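Local atomic coordinates of glyoxalase family protein (Listeria monocytogenes, PDB entry 2P7M), a protein that probably catalyses the hydration of the antibiotic fosfomycin, as a manganese-dependent member of the fosfomycin resistance protein family within the glyoxalase superfamily. Residues E29-S34 against F46-G51. Sequence-based numbering, arbitrary orientation.
Sequences EEIYSS and FFLIAG
Glu-29 and Leu-48 form a hydrogen-bonded antiparallel pair: Leu-48 N donates to Glu-29 O at 2.8 Å, and the return bond from Glu-29 N to Leu-48 O is longer, 3.2 Å, but nearly straight. Further along, Phe-46 O takes two N-H groups from successive residues, a nearly linear bond from Ile-31 N at 2.9 Å and a weak, bent one from Tyr-32 N. Phe-46 N donates to Tyr-32 O at 3.0 Å, from above the carbonyl plane, and the pairing continues to Ser-34 and Glu-44. Between the bonded pairs, Phe-47 CA makes a bent CA-H...O contact with Glu-29 O, 3.3 Å away. The extra residue leaves Ile-31 roughly on the side of Glu-29, Tyr-32, Phe-46 and Leu-48. With its CG1 beside the backbone N (chi1 -58°) and the chain extended beyond, Ile-31 carries CD1 to within 3.4 Å of Leu-48 CB, a tight fit. Leu-48 CD2 touches both that methyl and Glu-29 OE1, which are themselves neighbours. Tyr-32 and Phe-46 run side by side; Tyr-32 CD2 sits over the centre of the Phe-46 ring, 3.4 Å above its plane, while the two rings are inclined by 35°. On the other side of the sheet, the Phe-47 ring reaches across to Glu-30, its CE2 3.7 Å from Glu-30 CB, and is covered by Thr-19 and Leu-22 of helix 15-25. Leu-128 of the second subunit packs on Ile-31 and Tyr-32, bringing the bulged edge into the dimer contact. Phe-46 also lies close to Glu-44, the probable proton acceptor. The two-to-one pairing of Ile-31 and Tyr-32 with Phe-46 is a classic beta bulge; strand 29-33 is the outer strand of the beta-alpha-beta-beta-beta module (4-12, 15-25, 29-33, 44-49, 52-58) of the glyoxalase (vicinal oxygen chelate) fold.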
ATOM      1  N   GLU A  29      13.159 -11.570  -0.647  1.00 31.79           N
ATOM      2  CA  GLU A  29      13.810 -12.465  -1.590  1.00 40.43           C
ATOM      3  C   GLU A  29      13.728 -11.865  -2.978  1.00 37.73           C
ATOM      4  O   GLU A  29      12.648 -11.757  -3.556  1.00 36.92           O
ATOM      5  CB  GLU A  29      13.136 -13.840  -1.594  1.00 47.06           C
ATOM      6  CG  GLU A  29      13.630 -14.763  -2.707  1.00 54.46           C
ATOM      7  CD  GLU A  29      12.891 -16.094  -2.743  1.00 62.34           C
ATOM      8  OE1 GLU A  29      11.647 -16.085  -2.863  1.00 64.42           O
ATOM      9  OE2 GLU A  29      13.553 -17.151  -2.655  1.00 62.55           O
ATOM     10  N   GLU A  30      14.877 -11.458  -3.501  1.00 41.14           N
ATOM     11  CA  GLU A  30      14.948 -10.880  -4.831  1.00 40.89           C
ATOM     12  C   GLU A  30      14.624 -12.001  -5.815  1.00 47.20           C
ATOM     13  O   GLU A  30      15.152 -13.108  -5.702  1.00 47.75           O
ATOM     14  CB  GLU A  30      16.357 -10.329  -5.067  1.00 41.90           C
ATOM     15  CG  GLU A  30      16.593  -9.707  -6.431  1.00 48.03           C
ATOM     16  CD  GLU A  30      17.897  -8.924  -6.483  1.00 45.68           C
ATOM     17  OE1 GLU A  30      18.452  -8.749  -7.586  1.00 51.19           O
ATOM     18  OE2 GLU A  30      18.359  -8.471  -5.415  1.00 45.23           O
ATOM     19  N   ILE A  31      13.733 -11.724  -6.761  1.00 47.87           N
ATOM     20  CA  ILE A  31      13.336 -12.725  -7.746  1.00 54.34           C
ATOM     21  C   ILE A  31      13.544 -12.201  -9.159  1.00 54.35           C
ATOM     22  O   ILE A  31      13.351 -12.916 -10.139  1.00 60.98           O
ATOM     23  CB  ILE A  31      11.851 -13.129  -7.558  1.00 57.50           C
ATOM     24  CG1 ILE A  31      11.644 -13.679  -6.144  1.00 59.68           C
ATOM     25  CG2 ILE A  31      11.455 -14.188  -8.580  1.00 60.34           C
ATOM     26  CD1 ILE A  31      10.233 -14.141  -5.852  1.00 63.09           C
ATOM     27  N   TYR A  32      13.951 -10.945  -9.259  1.00 51.74           N
ATOM     28  CA  TYR A  32      14.190 -10.339 -10.555  1.00 57.18           C
ATOM     29  C   TYR A  32      15.061  -9.103 -10.420  1.00 55.26           C
ATOM     30  O   TYR A  32      14.980  -8.379  -9.428  1.00 56.14           O
ATOM     31  CB  TYR A  32      12.867  -9.951 -11.219  1.00 62.05           C
ATOM     32  CG  TYR A  32      13.057  -9.182 -12.505  1.00 67.96           C
ATOM     33  CD1 TYR A  32      13.360  -9.840 -13.697  1.00 69.97           C
ATOM     34  CD2 TYR A  32      12.982  -7.787 -12.521  1.00 68.42           C
ATOM     35  CE1 TYR A  32      13.586  -9.128 -14.875  1.00 74.68           C
ATOM     36  CE2 TYR A  32      13.210  -7.065 -13.690  1.00 71.14           C
ATOM     37  CZ  TYR A  32      13.512  -7.742 -14.864  1.00 74.92           C
ATOM     38  OH  TYR A  32      13.742  -7.034 -16.022  1.00 78.95           O
ATOM     39  N   SER A  33      15.895  -8.869 -11.426  1.00 56.38           N
ATOM     40  CA  SER A  33      16.771  -7.710 -11.445  1.00 56.76           C
ATOM     41  C   SER A  33      17.007  -7.293 -12.889  1.00 59.33           C
ATOM     42  O   SER A  33      17.342  -8.120 -13.738  1.00 58.20           O
ATOM     43  CB  SER A  33      18.108  -8.030 -10.775  1.00 56.22           C
ATOM     44  OG  SER A  33      18.916  -6.868 -10.703  1.00 57.73           O
ATOM     45  N   SER A  34      16.824  -6.008 -13.167  1.00 59.58           N
ATOM     46  CA  SER A  34      17.020  -5.496 -14.514  1.00 62.64           C
ATOM     47  C   SER A  34      18.493  -5.603 -14.896  1.00 65.36           C
ATOM     48  O   SER A  34      19.302  -5.972 -14.018  1.00 68.04           O
ATOM     49  CB  SER A  34      16.569  -4.037 -14.590  1.00 57.68           C
ATOM     50  OG  SER A  34      17.326  -3.226 -13.708  1.00 53.05           O
ATOM     51  N   PHE A  46      12.605  -6.811  -8.341  1.00 40.82           N
ATOM     52  CA  PHE A  46      11.347  -7.305  -7.795  1.00 45.09           C
ATOM     53  C   PHE A  46      11.660  -8.240  -6.632  1.00 43.47           C
ATOM     54  O   PHE A  46      12.465  -9.157  -6.773  1.00 41.95           O
ATOM     55  CB  PHE A  46      10.571  -8.090  -8.857  1.00 46.98           C
ATOM     56  CG  PHE A  46      10.266  -7.305 -10.104  1.00 57.24           C
ATOM     57  CD1 PHE A  46       9.740  -7.944 -11.220  1.00 60.67           C
ATOM     58  CD2 PHE A  46      10.493  -5.934 -10.165  1.00 57.53           C
ATOM     59  CE1 PHE A  46       9.444  -7.231 -12.379  1.00 61.30           C
ATOM     60  CE2 PHE A  46      10.200  -5.214 -11.322  1.00 61.20           C
ATOM     61  CZ  PHE A  46       9.675  -5.863 -12.427  1.00 56.20           C
ATOM     62  N   PHE A  47      11.027  -8.012  -5.486  1.00 39.15           N
ATOM     63  CA  PHE A  47      11.261  -8.865  -4.327  1.00 42.68           C
ATOM     64  C   PHE A  47       9.969  -9.508  -3.868  1.00 41.20           C
ATOM     65  O   PHE A  47       8.885  -8.987  -4.113  1.00 44.39           O
ATOM     66  CB  PHE A  47      11.832  -8.067  -3.154  1.00 39.14           C
ATOM     67  CG  PHE A  47      13.099  -7.339  -3.473  1.00 39.05           C
ATOM     68  CD1 PHE A  47      13.069  -6.128  -4.154  1.00 28.73           C
ATOM     69  CD2 PHE A  47      14.327  -7.865  -3.092  1.00 38.06           C
ATOM     70  CE1 PHE A  47      14.243  -5.445  -4.450  1.00 40.55           C
ATOM     71  CE2 PHE A  47      15.509  -7.190  -3.384  1.00 38.32           C
ATOM     72  CZ  PHE A  47      15.468  -5.978  -4.063  1.00 30.95           C
ATOM     73  N   LEU A  48      10.100 -10.643  -3.199  1.00 41.08           N
ATOM     74  CA  LEU A  48       8.955 -11.347  -2.658  1.00 34.74           C
ATOM     75  C   LEU A  48       9.044 -11.157  -1.141  1.00 38.36           C
ATOM     76  O   LEU A  48      10.001 -11.601  -0.512  1.00 42.07           O
ATOM     77  CB  LEU A  48       9.040 -12.828  -3.006  1.00 41.35           C
ATOM     78  CG  LEU A  48       7.769 -13.653  -2.831  1.00 48.62           C
ATOM     79  CD1 LEU A  48       6.701 -13.140  -3.792  1.00 40.59           C
ATOM     80  CD2 LEU A  48       8.073 -15.126  -3.092  1.00 49.53           C
ATOM     81  N   ILE A  49       8.068 -10.467  -0.562  1.00 36.79           N
ATOM     82  CA  ILE A  49       8.057 -10.229   0.877  1.00 37.74           C
ATOM     83  C   ILE A  49       6.753 -10.751   1.454  1.00 41.61           C
ATOM     84  O   ILE A  49       5.699 -10.154   1.253  1.00 43.22           O
ATOM     85  CB  ILE A  49       8.158  -8.727   1.215  1.00 39.94           C
ATOM     86  CG1 ILE A  49       9.484  -8.155   0.721  1.00 40.67           C
ATOM     87  CG2 ILE A  49       8.023  -8.525   2.712  1.00 42.44           C
ATOM     88  CD1 ILE A  49       9.650  -6.676   1.014  1.00 41.18           C
ATOM     89  N   ALA A  50       6.829 -11.873   2.160  1.00 45.90           N
ATOM     90  CA  ALA A  50       5.649 -12.481   2.766  1.00 43.74           C
ATOM     91  C   ALA A  50       4.532 -12.671   1.749  1.00 41.11           C
ATOM     92  O   ALA A  50       3.387 -12.278   1.983  1.00 41.33           O
ATOM     93  CB  ALA A  50       5.159 -11.623   3.936  1.00 48.22           C
ATOM     94  N   GLY A  51       4.875 -13.268   0.614  1.00 35.93           N
ATOM     95  CA  GLY A  51       3.889 -13.522  -0.419  1.00 42.53           C
ATOM     96  C   GLY A  51       3.518 -12.332  -1.282  1.00 43.24           C
ATOM     97  O   GLY A  51       2.800 -12.486  -2.266  1.00 44.60           O
TER